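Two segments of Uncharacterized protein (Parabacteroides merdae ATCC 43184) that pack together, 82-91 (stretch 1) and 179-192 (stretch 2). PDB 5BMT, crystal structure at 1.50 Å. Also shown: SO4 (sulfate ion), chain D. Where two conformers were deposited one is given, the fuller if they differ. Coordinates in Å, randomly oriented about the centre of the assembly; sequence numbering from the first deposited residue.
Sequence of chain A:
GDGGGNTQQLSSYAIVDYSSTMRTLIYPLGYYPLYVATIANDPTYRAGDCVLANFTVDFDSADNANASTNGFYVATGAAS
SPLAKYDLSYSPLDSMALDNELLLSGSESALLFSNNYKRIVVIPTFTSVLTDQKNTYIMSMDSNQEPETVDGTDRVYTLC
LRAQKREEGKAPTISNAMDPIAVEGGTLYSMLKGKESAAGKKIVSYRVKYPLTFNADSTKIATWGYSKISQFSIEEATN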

# COMPACT_ATOMS: atom_id res chain seq x y z
N PRO A 82 -0.29 11.81 5.84
CA PRO A 82 -1.00 10.69 5.21
C PRO A 82 -0.61 10.50 3.75
O PRO A 82 -0.38 11.49 3.01
CB PRO A 82 -2.48 11.11 5.26
CG PRO A 82 -2.55 12.12 6.34
CD PRO A 82 -1.25 12.84 6.32
N LEU A 83 -0.57 9.25 3.33
CA LEU A 83 -0.29 8.97 1.93
C LEU A 83 -1.44 9.42 1.06
O LEU A 83 -2.60 9.37 1.47
CB LEU A 83 -0.05 7.48 1.70
CG LEU A 83 1.04 6.82 2.51
CD1 LEU A 83 1.20 5.33 2.07
CD2 LEU A 83 2.35 7.62 2.46
N ALA A 84 -1.13 9.80 -0.19
CA ALA A 84 -2.17 10.10 -1.15
C ALA A 84 -3.01 8.83 -1.40
O ALA A 84 -2.44 7.73 -1.47
CB ALA A 84 -1.53 10.58 -2.44
N LYS A 85 -4.33 9.00 -1.50
CA LYS A 85 -5.31 7.92 -1.62
C LYS A 85 -5.88 7.77 -3.01
O LYS A 85 -6.30 8.76 -3.63
CB LYS A 85 -6.52 8.23 -0.69
CG LYS A 85 -6.14 8.55 0.72
CD LYS A 85 -7.37 9.02 1.50
CE LYS A 85 -7.04 9.02 2.97
NZ LYS A 85 -6.19 10.19 3.31
N TYR A 86 -5.92 6.52 -3.49
CA TYR A 86 -6.48 6.22 -4.80
C TYR A 86 -7.47 5.09 -4.71
O TYR A 86 -7.39 4.24 -3.82
CB TYR A 86 -5.35 5.84 -5.80
CG TYR A 86 -4.46 7.02 -6.04
CD1 TYR A 86 -4.78 7.98 -7.00
CD2 TYR A 86 -3.32 7.23 -5.25
CE1 TYR A 86 -4.01 9.13 -7.15
CE2 TYR A 86 -2.54 8.38 -5.40
CZ TYR A 86 -2.88 9.32 -6.36
OH TYR A 86 -2.12 10.45 -6.50
N ASP A 87 -8.42 5.07 -5.64
CA ASP A 87 -9.33 3.95 -5.76
C ASP A 87 -8.64 2.83 -6.50
O ASP A 87 -7.59 3.04 -7.13
CB ASP A 87 -10.54 4.42 -6.61
CG ASP A 87 -11.31 5.54 -5.95
OD1 ASP A 87 -11.42 5.53 -4.69
OD2 ASP A 87 -11.85 6.40 -6.68
N LEU A 88 -9.21 1.62 -6.41
CA LEU A 88 -8.73 0.52 -7.22
C LEU A 88 -9.77 0.39 -8.32
O LEU A 88 -10.93 0.10 -8.04
CB LEU A 88 -8.49 -0.78 -6.43
CG LEU A 88 -8.25 -2.03 -7.29
CD1 LEU A 88 -7.07 -1.89 -8.22
CD2 LEU A 88 -8.04 -3.21 -6.44
N SER A 89 -9.34 0.69 -9.55
CA SER A 89 -10.21 0.73 -10.72
C SER A 89 -10.36 -0.65 -11.36
O SER A 89 -9.36 -1.36 -11.54
CB SER A 89 -9.61 1.72 -11.72
OG SER A 89 -9.41 2.99 -11.12
N TYR A 90 -11.57 -1.02 -11.75
CA TYR A 90 -11.81 -2.30 -12.39
C TYR A 90 -12.02 -2.12 -13.90
O TYR A 90 -12.65 -2.95 -14.54
CB TYR A 90 -13.01 -3.00 -11.72
CG TYR A 90 -12.69 -3.34 -10.28
CD1 TYR A 90 -11.80 -4.38 -9.96
CD2 TYR A 90 -13.17 -2.55 -9.24
CE1 TYR A 90 -11.46 -4.66 -8.63
CE2 TYR A 90 -12.87 -2.86 -7.90
CZ TYR A 90 -12.03 -3.92 -7.61
OH TYR A 90 -11.72 -4.20 -6.30
N SER A 91 -11.47 -1.03 -14.45
CA SER A 91 -11.56 -0.73 -15.89
C SER A 91 -10.16 -0.90 -16.47
O SER A 91 -9.36 0.02 -16.41
CB SER A 91 -12.06 0.71 -16.12
OG SER A 91 -13.35 1.02 -15.60
S SO4 D . -15.53 -9.57 3.39
O1 SO4 D . -14.87 -8.27 3.29
O2 SO4 D . -14.93 -10.34 4.48
O3 SO4 D . -16.96 -9.36 3.66
O4 SO4 D . -15.38 -10.31 2.14
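Stretch 2, residues 179-192: DPIAVEGGTLYSML

Stretch 2 joins stretch 1 as a short parallel β pairing and then turns into a helix whose first turns pack against the residues that follow the paired strand. Residues 181-184 are extended and run in the same direction as stretch 1, with Lys 85 bridged to Ala 182 (CA to CA 4.9 Å) and Tyr 86 to Val 183 (CA to CA 4.7 Å). Three backbone hydrogen bonds fix this register: Ala 182 N donates to Ala 84 O at 2.9 Å, Tyr 86 N to Ala 182 O at 2.8 Å, and Glu 184 N to Tyr 86 O at 2.9 Å. Ala 182 thus uses both its N and its O on the neighbour, as alternate residues of a parallel strand do. Just before the first of these bonds, a water bridges the two backbones, accepting from Ala 84 N (2.8 Å) and donating to Pro 180 O (2.7 Å).

Side chains follow the strand alternation. Lys 85 and Ala 182 share one face; Tyr 86 and Val 183 share the other, with Tyr 86 CB 4.3 Å from Val 183 CG2. Leu 83 points toward stretch 2, its CB 4.2 Å from Ala 182 CB and its CD2 4.1 Å from Pro 180 CB.

After Glu 184 the chain turns at Gly 185, and the helix begins at Gly 186. Glu 184 OE2 caps it, accepting from Gly 186 N at 2.9 Å; a CB on Gly 186 would clash with that same oxygen. Leu 88 spans strand and helix: its CB lies 3.7 Å from Val 183 CG1, its CD2 3.5 Å from Leu 188 CB. Farther along, Tyr 90 OH and Thr 187 OG1 hydrogen-bond at 2.9 Å, while the selenomethionine Met 191 brings CE within 3.9 Å of Tyr 90 CE1.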

# COMPACT_ATOMS: atom_id res chain seq x y z
N ASP A 179 7.61 6.96 -4.15
CA ASP A 179 6.40 7.74 -3.85
C ASP A 179 5.30 6.84 -3.28
O ASP A 179 4.33 6.52 -3.97
CB ASP A 179 5.90 8.44 -5.12
CG ASP A 179 4.81 9.50 -4.93
OD1 ASP A 179 4.60 9.94 -3.77
OD2 ASP A 179 4.20 9.93 -5.94
N PRO A 180 5.41 6.48 -1.99
CA PRO A 180 4.41 5.59 -1.39
C PRO A 180 3.00 6.18 -1.47
O PRO A 180 2.80 7.36 -1.15
CB PRO A 180 4.88 5.42 0.06
CG PRO A 180 6.33 5.83 0.05
CD PRO A 180 6.51 6.80 -1.06
N ILE A 181 2.05 5.35 -1.89
CA ILE A 181 0.63 5.74 -1.99
C ILE A 181 -0.26 4.65 -1.39
O ILE A 181 0.20 3.52 -1.18
CB ILE A 181 0.20 6.03 -3.47
CG1 ILE A 181 0.37 4.75 -4.31
CG2 ILE A 181 0.99 7.21 -4.04
CD1 ILE A 181 -0.18 4.84 -5.78
N ALA A 182 -1.53 5.00 -1.11
CA ALA A 182 -2.48 4.07 -0.55
C ALA A 182 -3.61 3.86 -1.53
O ALA A 182 -4.16 4.84 -2.03
CB ALA A 182 -3.02 4.65 0.75
N VAL A 183 -3.97 2.62 -1.78
CA VAL A 183 -5.05 2.27 -2.71
C VAL A 183 -6.14 1.54 -1.92
O VAL A 183 -5.83 0.68 -1.09
CB VAL A 183 -4.49 1.39 -3.85
CG1 VAL A 183 -5.61 0.92 -4.79
CG2 VAL A 183 -3.40 2.15 -4.65
N GLU A 184 -7.41 1.86 -2.19
CA GLU A 184 -8.50 1.15 -1.53
C GLU A 184 -8.36 -0.37 -1.74
O GLU A 184 -8.24 -0.82 -2.87
CB GLU A 184 -9.83 1.64 -2.14
CG GLU A 184 -11.05 0.95 -1.56
CD GLU A 184 -11.16 1.05 -0.05
OE1 GLU A 184 -11.07 2.19 0.48
OE2 GLU A 184 -11.29 -0.00 0.62
N GLY A 185 -8.43 -1.15 -0.64
CA GLY A 185 -8.29 -2.60 -0.74
C GLY A 185 -9.52 -3.41 -0.38
O GLY A 185 -9.49 -4.64 -0.50
N GLY A 186 -10.59 -2.75 0.10
CA GLY A 186 -11.76 -3.48 0.61
C GLY A 186 -12.50 -4.30 -0.42
O GLY A 186 -12.82 -5.48 -0.16
N THR A 187 -12.80 -3.71 -1.60
CA THR A 187 -13.56 -4.50 -2.58
C THR A 187 -12.66 -5.53 -3.26
O THR A 187 -13.15 -6.62 -3.60
CB THR A 187 -14.28 -3.61 -3.58
OG1 THR A 187 -13.30 -2.86 -4.30
CG2 THR A 187 -15.29 -2.67 -2.88
N LEU A 188 -11.35 -5.23 -3.41
CA LEU A 188 -10.44 -6.23 -3.96
C LEU A 188 -10.38 -7.43 -3.05
O LEU A 188 -10.47 -8.57 -3.51
CB LEU A 188 -9.03 -5.64 -4.13
CG LEU A 188 -8.02 -6.60 -4.75
CD1 LEU A 188 -8.32 -6.84 -6.20
CD2 LEU A 188 -6.62 -6.13 -4.59
N TYR A 189 -10.26 -7.18 -1.74
CA TYR A 189 -10.21 -8.30 -0.80
C TYR A 189 -11.46 -9.17 -0.89
O TYR A 189 -11.32 -10.39 -0.98
CB TYR A 189 -10.08 -7.74 0.64
CG TYR A 189 -10.10 -8.84 1.69
CD1 TYR A 189 -8.92 -9.45 2.10
CD2 TYR A 189 -11.30 -9.25 2.27
CE1 TYR A 189 -8.93 -10.47 3.05
CE2 TYR A 189 -11.31 -10.26 3.24
CZ TYR A 189 -10.12 -10.85 3.64
OH TYR A 189 -10.15 -11.87 4.56
N SER A 190 -12.66 -8.55 -0.86
CA SER A 190 -13.90 -9.31 -0.89
C SER A 190 -14.01 -10.11 -2.17
O SER A 190 -14.41 -11.29 -2.12
CB SER A 190 -15.11 -8.39 -0.75
OG SER A 190 -15.04 -7.72 0.50
N MSE A 191 -13.61 -9.51 -3.32
CA MSE A 191 -13.72 -10.21 -4.58
C MSE A 191 -12.74 -11.38 -4.65
O MSE A 191 -13.17 -12.49 -5.03
CB MSE A 191 -13.50 -9.25 -5.75
CG MSE A 191 -13.72 -9.91 -7.11
SE MSE A 191 -13.34 -8.67 -8.53
CE MSE A 191 -11.50 -8.54 -8.26
N LEU A 192 -11.46 -11.16 -4.34
CA LEU A 192 -10.48 -12.24 -4.43
C LEU A 192 -10.70 -13.29 -3.35
O LEU A 192 -10.44 -14.47 -3.61
CB LEU A 192 -9.04 -11.73 -4.43
CG LEU A 192 -8.73 -10.75 -5.59
CD1 LEU A 192 -7.28 -10.31 -5.57
CD2 LEU A 192 -9.04 -11.38 -6.94
O HOH W 1 1.54 9.76 -1.06